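PDB 5BZA: beta-N-acetylhexosaminidase from Thermotoga neapolitana, which probably hydrolyses terminal non-reducing N-acetyl-D-hexosamine residues of N-acetyl-beta-D-hexosaminides, as a member of glycosyl hydrolase family 3. Local coordinates for residues B[29-35]-B[57-63]; B[156-162]-B[203-209]; B[242-248]-B[271-277]. All coordinates share one frame; numbering follows the deposited sequence.

All three contacts join strands of the parallel sheet of the TIM barrel, and all are largely buried. Interaction 1 pairs strands 31-34 and 59-62 in regular register and holds no metal ligand. Interaction 2 joins 156-162 to 205-208 through a bulge, and its His161 binds cadmium. Interaction 3 closes the barrel between its seventh and eighth strands, 241-243 and 273-275, with a single bridge, further backbone bonds, and bonds through the Ser244, Asn271 and Glu248 side chains; its Asp245 completes the metal site of His161. Interactions 2 and 3 share a seam, since strands 205-208 and 241-243 are neighbours. Interactions 1 and 3 touch where Tyr35 packs on Asp276 and Met272 reaches Gly31.

Interaction 1 (B[29-35]-B[57-63]); sequences PAGVLIY and RFIVSSD
Ala30, Val32 and Ile34 exchange backbone bonds with Ile59 and Ser61, zipping strands 31-34 and 59-62 together in parallel. Ile59 gives its N to Ala30 O and takes Val32 N on its own O; Ser61 does the same one step on, between Val32 O and Ile34 N. The first bond, Ile59 N to Ala30 O, is 2.7 Å long. The last, Ile34 N to Ser61 O, stretches to 3.1 Å. The axes of these short strand segments lie 25° apart in direction, the twist of neighbouring parallel strands.

Apolar groups flank this ladder. Val32 CG2 lies 3.9 Å from Phe58 CD2, meeting the ring obliquely, while the carbonyl oxygen of Pro29 comes to the ring's edge near its plane. Further along, Ile34 CD1 meets Val60 CG1 at 3.8 Å; CG1 of Ile34 stands beside its own backbone N (chi1 -53°), and the extended chain beyond it carries the methyl to the valine. Leu33, which shares its face of the sheet with Ile59 and Ser61, lays CD1 over the Ser61-Ser62 backbone.

Past the last bond, a water donates to Ile34 O and accepts from Asp63 N, carrying the pairing one step further. There the Asp63 carboxylate brings OD2 to the edge of the Tyr35 ring, 3.7 Å from CE1, and Leu33 CG sits above one face of that ring, toward its rim.

With helices 36-39 and 42-54 between them, the strands form a beta-alpha-beta unit. Tyr35 occupies the N-cap position just before helix 36-39, and Phe45, Phe48 and Leu52 of helix 42-54 cover Val32, Ile34 and Phe58. Phe10 of strand 9-13 packs on Ile59 and Ser61 on the other face, and the backbone of 31-34 also bonds to that strand.

Interaction 2 (B[156-162]-B[203-209]); sequences IPCIKHF and KTAVMTA. With CD (cadmium ion), chain N.
Strands 156-162 and 205-208, the fifth and sixth of the family 3 TIM barrel, run parallel, interrupted by a beta bulge where Lys160, His161 and Phe162 of the KHFPGHG sequence lie beside Met207 and Ala209 at the metal site. The bonds begin in regular order: Ala205 N gives to Pro157 O at 2.9 Å, Ile159 N to Ala205 O, and Met207 N to Ile159 O at 2.8 Å, the last almost straight at 177°. Then the register slips by one residue. The peptide bond before His161 is cis, the chain turns a corner, and Phe162 N, instead of His161 N, reaches Met207 O at 2.8 Å; Phe162 O in turn receives Ala209 N.

Side chains pack on both faces. A chi1 of -177° swings Cys158 SG opposite its own N and along the neighbouring strand, to lie 3.7 Å from Met207 CB and nearly as close to Ala205 CB. On the opposite face Val206 spreads its two methyls, CG2 to Ile159 CG1 and CG1 to Phe162 CB at 3.5 Å. Phe194 and Phe198 of helix 192-198 cover Ile159, and Leu232 of helix 225-235 touches Phe162.

At the bulge the extended Lys160 chain runs away from 203-209, and NZ forms a salt bridge with Glu65 and a hydrogen bond with Phe112 O. Lys160 CB sits above one face of the His161 ring, toward its rim. His161 CB rests 3.5 Å from Ala209 CB, ND1 is hydrogen-bonded to Asp117 OD2, which helps fix the ring's rotation, and NE2 binds the cadmium ion at 2.7 Å.

Interaction 3 (B[242-248]-B[271-277]); sequences VLSDAME and NMILLDN
Leu274 turns toward the 242-248 segment and fills its middle: with CG anti to the backbone nitrogen (chi1 180°), CB sits 3.2 Å from Ser244 O and CD2 reaches the Ala246 backbone. On the other side of the strand Ile273 CG2 touches Met247 CG at 3.6 Å, the two side chains nearly perpendicular and both packing on Phe265 of helix 258-268. Leu243 and Met272 run alongside each other in the same direction, over Phe10 of strand 9-13.

Backbone pairing around this core is brief, yet it closes the family 3 TIM barrel. Val242 O accepts from both Asn271 N and Met272 N, Ser244 N reaches Met272 O, and Val242 N donates to Asn271 OD1 at 3.0 Å, an oxygen that also accepts from Arg233. After that the ladder runs through a side chain: Leu274 N gives to Ser244 OG at 2.9 Å, and that hydroxyl donates to Asp245 O. Met247 N then closes on Leu274 O. The loop so shaped holds Asp245, a cadmium ligand together with His161.

At the polar edge Asp276 N bonds Glu248 OE1 at 2.8 Å from the syn side, tilted 28° out of the carboxylate plane. Asp276 OD1 is modelled so near the same carboxylate that the detail is doubtful; if the closeness is real, one acid may hold a proton more readily.

Interaction 1 (B[29-35]-B[57-63])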
# COMPACT_ATOMS: atom_id res chain seq x y z
N PRO B 29 17.39 -11.24 -18.72
CA PRO B 29 16.19 -12.06 -18.55
C PRO B 29 14.97 -11.25 -18.88
O PRO B 29 14.95 -10.06 -18.52
CB PRO B 29 16.20 -12.41 -17.06
CG PRO B 29 17.03 -11.30 -16.43
CD PRO B 29 18.05 -10.94 -17.45
N ALA B 30 13.96 -11.86 -19.48
CA ALA B 30 12.78 -11.11 -19.88
C ALA B 30 11.85 -10.93 -18.69
O ALA B 30 11.04 -9.98 -18.66
CB ALA B 30 12.06 -11.82 -21.02
N GLY B 31 11.99 -11.78 -17.67
CA GLY B 31 11.07 -11.75 -16.55
C GLY B 31 11.72 -11.51 -15.19
O GLY B 31 12.79 -12.08 -14.90
N VAL B 32 11.06 -10.68 -14.36
CA VAL B 32 11.55 -10.30 -13.05
C VAL B 32 10.43 -10.57 -12.06
O VAL B 32 9.31 -10.04 -12.19
CB VAL B 32 11.98 -8.76 -13.01
CG1 VAL B 32 12.20 -8.27 -11.56
CG2 VAL B 32 13.23 -8.50 -13.85
N LEU B 33 10.71 -11.41 -11.09
CA LEU B 33 9.80 -11.69 -9.99
C LEU B 33 10.44 -11.08 -8.78
O LEU B 33 11.65 -11.34 -8.51
CB LEU B 33 9.59 -13.20 -9.77
CG LEU B 33 8.97 -13.67 -8.44
CD1 LEU B 33 7.59 -13.03 -8.22
CD2 LEU B 33 8.84 -15.23 -8.40
N ILE B 34 9.68 -10.25 -8.07
CA ILE B 34 10.22 -9.50 -6.97
C ILE B 34 9.73 -10.15 -5.69
O ILE B 34 8.52 -10.28 -5.46
CB ILE B 34 9.81 -8.00 -7.03
CG1 ILE B 34 10.17 -7.39 -8.39
CG2 ILE B 34 10.45 -7.22 -5.87
CD1 ILE B 34 9.76 -5.92 -8.49
N TYR B 35 10.69 -10.58 -4.88
CA TYR B 35 10.39 -11.29 -3.64
C TYR B 35 10.34 -10.34 -2.41
O TYR B 35 10.76 -9.19 -2.48
CB TYR B 35 11.42 -12.39 -3.46
CG TYR B 35 11.16 -13.68 -4.26
CD1 TYR B 35 9.90 -14.26 -4.28
CD2 TYR B 35 12.20 -14.33 -4.94
CE1 TYR B 35 9.67 -15.45 -4.99
CE2 TYR B 35 11.98 -15.53 -5.66
CZ TYR B 35 10.70 -16.08 -5.68
OH TYR B 35 10.46 -17.27 -6.37
N ARG B 57 12.78 -3.73 -21.74
CA ARG B 57 11.44 -4.22 -21.43
C ARG B 57 11.53 -5.47 -20.58
O ARG B 57 12.32 -6.37 -20.89
CB ARG B 57 10.67 -4.55 -22.72
CG ARG B 57 10.38 -3.36 -23.65
CD ARG B 57 9.71 -3.85 -24.95
NE ARG B 57 10.43 -4.98 -25.54
CZ ARG B 57 9.89 -5.89 -26.35
NH1 ARG B 57 8.60 -5.82 -26.67
NH2 ARG B 57 10.63 -6.88 -26.85
N PHE B 58 10.76 -5.51 -19.48
CA PHE B 58 10.73 -6.67 -18.62
C PHE B 58 9.28 -6.99 -18.32
O PHE B 58 8.47 -6.08 -18.21
CB PHE B 58 11.45 -6.44 -17.30
CG PHE B 58 12.87 -6.02 -17.43
CD1 PHE B 58 13.22 -4.65 -17.49
CD2 PHE B 58 13.89 -6.99 -17.42
CE1 PHE B 58 14.55 -4.26 -17.56
CE2 PHE B 58 15.21 -6.61 -17.49
CZ PHE B 58 15.56 -5.23 -17.56
N ILE B 59 8.97 -8.28 -18.16
CA ILE B 59 7.76 -8.71 -17.49
C ILE B 59 8.07 -8.70 -16.00
O ILE B 59 9.02 -9.37 -15.56
CB ILE B 59 7.33 -10.15 -17.94
CG1 ILE B 59 7.22 -10.20 -19.46
CG2 ILE B 59 6.00 -10.53 -17.27
CD1 ILE B 59 7.08 -11.58 -20.02
N VAL B 60 7.29 -7.93 -15.23
CA VAL B 60 7.54 -7.73 -13.80
C VAL B 60 6.38 -8.29 -13.00
O VAL B 60 5.23 -7.86 -13.20
CB VAL B 60 7.72 -6.20 -13.41
CG1 VAL B 60 7.98 -6.04 -11.89
CG2 VAL B 60 8.85 -5.57 -14.23
N SER B 61 6.66 -9.22 -12.09
CA SER B 61 5.61 -9.97 -11.47
C SER B 61 5.79 -10.07 -9.95
O SER B 61 6.90 -9.86 -9.42
CB SER B 61 5.56 -11.39 -12.10
OG SER B 61 4.33 -12.02 -11.79
N SER B 62 4.72 -10.44 -9.26
CA SER B 62 4.77 -10.76 -7.84
C SER B 62 3.94 -12.01 -7.56
O SER B 62 3.13 -12.43 -8.41
CB SER B 62 4.24 -9.61 -7.00
OG SER B 62 2.82 -9.61 -7.10
N ASP B 63 4.08 -12.54 -6.34
CA ASP B 63 3.23 -13.62 -5.87
C ASP B 63 2.08 -13.11 -5.02
O ASP B 63 1.62 -13.81 -4.10
CB ASP B 63 4.01 -14.65 -5.03
CG ASP B 63 4.95 -15.50 -5.84
OD1 ASP B 63 4.64 -15.76 -7.02
OD2 ASP B 63 5.97 -15.95 -5.27
O HOH W 1 6.32 -12.24 -4.61

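Interaction 2 (B[156-162]-B[203-209])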
# COMPACT_ATOMS: atom_id res chain seq x y z
N ILE B 156 -1.32 -8.78 -16.52
CA ILE B 156 -1.59 -10.12 -17.10
C ILE B 156 -1.54 -11.22 -16.07
O ILE B 156 -0.49 -11.46 -15.50
CB ILE B 156 -0.62 -10.46 -18.21
CG1 ILE B 156 -0.83 -9.44 -19.32
CG2 ILE B 156 -0.90 -11.87 -18.78
CD1 ILE B 156 0.11 -9.64 -20.42
N PRO B 157 -2.66 -11.92 -15.87
CA PRO B 157 -2.66 -13.02 -14.91
C PRO B 157 -1.83 -14.20 -15.38
O PRO B 157 -1.61 -14.35 -16.58
CB PRO B 157 -4.15 -13.39 -14.80
CG PRO B 157 -4.71 -13.02 -16.11
CD PRO B 157 -3.96 -11.78 -16.56
N CYS B 158 -1.33 -14.97 -14.43
CA CYS B 158 -0.67 -16.25 -14.69
C CYS B 158 -1.35 -17.34 -13.86
O CYS B 158 -1.16 -17.46 -12.64
CB CYS B 158 0.82 -16.18 -14.36
SG CYS B 158 1.71 -17.71 -14.75
N ILE B 159 -2.17 -18.14 -14.52
CA ILE B 159 -2.93 -19.14 -13.80
C ILE B 159 -2.01 -20.31 -13.42
O ILE B 159 -1.08 -20.61 -14.12
CB ILE B 159 -4.16 -19.61 -14.63
CG1 ILE B 159 -3.74 -20.16 -15.99
CG2 ILE B 159 -5.15 -18.45 -14.76
CD1 ILE B 159 -4.94 -20.58 -16.85
N LYS B 160 -2.28 -20.95 -12.29
CA LYS B 160 -1.41 -21.98 -11.74
C LYS B 160 -2.23 -22.92 -10.86
O LYS B 160 -3.31 -22.53 -10.40
CB LYS B 160 -0.26 -21.33 -10.94
CG LYS B 160 -0.73 -20.56 -9.71
CD LYS B 160 0.41 -19.75 -9.10
CE LYS B 160 -0.07 -18.95 -7.90
NZ LYS B 160 1.02 -18.16 -7.29
N HIS B 161 -1.78 -24.17 -10.65
CA HIS B 161 -0.62 -24.74 -11.34
C HIS B 161 -1.07 -25.88 -12.26
O HIS B 161 -1.52 -26.93 -11.79
CB HIS B 161 0.42 -25.29 -10.34
CG HIS B 161 0.61 -24.45 -9.10
ND1 HIS B 161 -0.32 -24.37 -8.09
CD2 HIS B 161 1.66 -23.69 -8.71
CE1 HIS B 161 0.13 -23.59 -7.13
NE2 HIS B 161 1.32 -23.15 -7.49
N PHE B 162 -0.88 -25.69 -13.56
CA PHE B 162 -1.35 -26.64 -14.55
C PHE B 162 -0.66 -28.02 -14.40
O PHE B 162 0.58 -28.07 -14.37
CB PHE B 162 -1.09 -26.07 -15.96
CG PHE B 162 -1.34 -27.06 -17.06
CD1 PHE B 162 -2.62 -27.21 -17.59
CD2 PHE B 162 -0.33 -27.87 -17.52
CE1 PHE B 162 -2.85 -28.14 -18.57
CE2 PHE B 162 -0.57 -28.83 -18.50
CZ PHE B 162 -1.82 -28.95 -19.02
N LYS B 203 -6.02 -12.48 -22.19
CA LYS B 203 -4.66 -12.92 -22.36
C LYS B 203 -4.16 -13.40 -21.02
O LYS B 203 -4.29 -12.68 -20.00
CB LYS B 203 -3.76 -11.79 -22.86
CG LYS B 203 -2.34 -12.26 -23.18
CD LYS B 203 -1.57 -11.20 -23.94
CE LYS B 203 -0.51 -11.85 -24.82
NZ LYS B 203 -0.42 -11.21 -26.17
N THR B 204 -3.55 -14.58 -20.99
CA THR B 204 -3.06 -15.12 -19.71
C THR B 204 -1.75 -15.87 -19.91
O THR B 204 -1.45 -16.33 -20.99
CB THR B 204 -4.12 -16.09 -19.04
OG1 THR B 204 -3.63 -16.52 -17.76
CG2 THR B 204 -4.36 -17.37 -19.88
N ALA B 205 -0.92 -15.97 -18.86
CA ALA B 205 0.17 -16.96 -18.90
C ALA B 205 -0.28 -18.21 -18.11
O ALA B 205 -1.25 -18.18 -17.35
CB ALA B 205 1.50 -16.38 -18.34
N VAL B 206 0.41 -19.32 -18.32
CA VAL B 206 0.11 -20.53 -17.56
C VAL B 206 1.38 -21.00 -16.84
O VAL B 206 2.44 -21.15 -17.48
CB VAL B 206 -0.40 -21.69 -18.44
CG1 VAL B 206 -0.54 -22.97 -17.60
CG2 VAL B 206 -1.70 -21.32 -19.09
N MET B 207 1.28 -21.23 -15.54
CA MET B 207 2.39 -21.83 -14.79
C MET B 207 2.17 -23.35 -14.56
O MET B 207 1.09 -23.77 -14.19
CB MET B 207 2.60 -21.10 -13.45
CG MET B 207 3.92 -21.48 -12.79
SD MET B 207 4.20 -20.78 -11.11
CE MET B 207 4.42 -19.02 -11.48
N THR B 208 3.20 -24.16 -14.76
CA THR B 208 3.09 -25.64 -14.60
C THR B 208 3.28 -26.07 -13.18
O THR B 208 3.86 -25.33 -12.39
CB THR B 208 4.11 -26.40 -15.47
OG1 THR B 208 5.44 -26.08 -15.03
CG2 THR B 208 3.95 -26.02 -16.93
N ALA B 209 2.72 -27.23 -12.83
CA ALA B 209 2.95 -27.80 -11.52
C ALA B 209 4.09 -28.79 -11.52
O ALA B 209 4.13 -29.69 -12.38
CB ALA B 209 1.70 -28.45 -11.01
CD CD N . 3.72 -22.61 -6.33

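Interaction 3 (B[242-248]-B[271-277])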
# COMPACT_ATOMS: atom_id res chain seq x y z
N VAL B 242 3.94 -20.18 -21.45
CA VAL B 242 4.01 -21.22 -20.43
C VAL B 242 5.29 -21.11 -19.62
O VAL B 242 6.39 -21.14 -20.18
CB VAL B 242 3.96 -22.68 -21.06
CG1 VAL B 242 4.32 -23.79 -20.00
CG2 VAL B 242 2.64 -22.94 -21.72
N LEU B 243 5.14 -21.07 -18.30
CA LEU B 243 6.26 -20.98 -17.37
C LEU B 243 6.39 -22.17 -16.49
O LEU B 243 5.40 -22.72 -16.04
CB LEU B 243 6.10 -19.77 -16.41
CG LEU B 243 6.52 -18.35 -16.68
CD1 LEU B 243 5.89 -17.85 -17.95
CD2 LEU B 243 5.97 -17.57 -15.50
N SER B 244 7.62 -22.53 -16.14
CA SER B 244 7.80 -23.50 -15.07
C SER B 244 7.43 -22.89 -13.73
O SER B 244 7.50 -21.65 -13.54
CB SER B 244 9.24 -24.01 -15.05
OG SER B 244 10.15 -23.09 -14.47
N ASP B 245 7.07 -23.73 -12.77
CA ASP B 245 7.21 -23.28 -11.39
C ASP B 245 8.74 -23.20 -11.16
O ASP B 245 9.51 -23.60 -12.04
CB ASP B 245 6.53 -24.22 -10.38
CG ASP B 245 6.15 -23.50 -9.10
OD1 ASP B 245 6.64 -22.36 -8.91
OD2 ASP B 245 5.40 -24.06 -8.25
N ALA B 246 9.21 -22.69 -10.03
CA ALA B 246 10.67 -22.43 -9.88
C ALA B 246 11.48 -23.73 -9.97
O ALA B 246 11.26 -24.66 -9.19
CB ALA B 246 10.97 -21.72 -8.57
N MET B 247 12.43 -23.78 -10.90
CA MET B 247 13.14 -25.05 -11.20
C MET B 247 14.00 -25.55 -10.05
O MET B 247 14.29 -26.74 -9.99
CB MET B 247 14.04 -24.88 -12.43
CG MET B 247 13.30 -24.86 -13.73
SD MET B 247 12.43 -26.41 -14.10
CE MET B 247 11.95 -26.02 -15.79
N GLU B 248 14.43 -24.65 -9.17
CA GLU B 248 15.33 -25.01 -8.08
C GLU B 248 14.56 -25.82 -7.05
O GLU B 248 15.17 -26.48 -6.23
CB GLU B 248 15.94 -23.77 -7.41
CG GLU B 248 16.85 -22.92 -8.32
CD GLU B 248 16.09 -21.77 -8.96
OE1 GLU B 248 14.86 -21.92 -9.13
OE2 GLU B 248 16.72 -20.71 -9.25
N ASN B 271 7.92 -22.31 -22.37
CA ASN B 271 8.53 -21.10 -22.90
C ASN B 271 9.49 -20.41 -21.93
O ASN B 271 10.60 -20.04 -22.31
CB ASN B 271 7.46 -20.09 -23.28
CG ASN B 271 6.48 -20.62 -24.27
OD1 ASN B 271 5.26 -20.44 -24.09
ND2 ASN B 271 6.98 -21.22 -25.36
N MET B 272 9.07 -20.17 -20.69
CA MET B 272 9.96 -19.48 -19.78
C MET B 272 10.29 -20.30 -18.58
O MET B 272 9.40 -20.75 -17.86
CB MET B 272 9.37 -18.14 -19.31
CG MET B 272 9.26 -17.10 -20.38
SD MET B 272 8.85 -15.44 -19.78
CE MET B 272 10.48 -14.85 -19.33
N ILE B 273 11.59 -20.41 -18.33
CA ILE B 273 12.06 -21.08 -17.12
C ILE B 273 12.10 -20.13 -15.92
O ILE B 273 12.79 -19.12 -15.97
CB ILE B 273 13.43 -21.67 -17.38
CG1 ILE B 273 13.25 -22.75 -18.46
CG2 ILE B 273 14.00 -22.19 -16.09
CD1 ILE B 273 14.51 -23.29 -19.07
N LEU B 274 11.33 -20.44 -14.87
CA LEU B 274 11.31 -19.62 -13.67
C LEU B 274 12.40 -20.10 -12.68
O LEU B 274 12.47 -21.28 -12.34
CB LEU B 274 9.92 -19.66 -13.03
CG LEU B 274 9.70 -18.86 -11.73
CD1 LEU B 274 9.66 -17.34 -12.05
CD2 LEU B 274 8.47 -19.25 -10.95
N LEU B 275 13.33 -19.20 -12.33
CA LEU B 275 14.32 -19.41 -11.25
C LEU B 275 13.96 -18.64 -10.03
O LEU B 275 13.68 -17.46 -10.15
CB LEU B 275 15.71 -18.98 -11.68
CG LEU B 275 16.13 -19.67 -12.97
CD1 LEU B 275 17.46 -19.14 -13.41
CD2 LEU B 275 16.15 -21.22 -12.71
N ASP B 276 14.04 -19.24 -8.85
CA ASP B 276 13.64 -18.49 -7.67
C ASP B 276 14.83 -17.69 -7.12
O ASP B 276 14.70 -17.06 -6.07
CB ASP B 276 13.01 -19.40 -6.59
CG ASP B 276 13.98 -20.36 -5.99
OD1 ASP B 276 15.10 -20.47 -6.51
OD2 ASP B 276 13.62 -21.05 -5.00
N ASN B 277 15.94 -17.71 -7.85
CA ASN B 277 17.17 -17.04 -7.47
C ASN B 277 17.95 -16.55 -8.69
O ASN B 277 18.46 -17.37 -9.45
CB ASN B 277 18.05 -17.96 -6.64
CG ASN B 277 19.21 -17.23 -5.99
OD1 ASN B 277 19.60 -16.12 -6.40
ND2 ASN B 277 19.78 -17.86 -4.96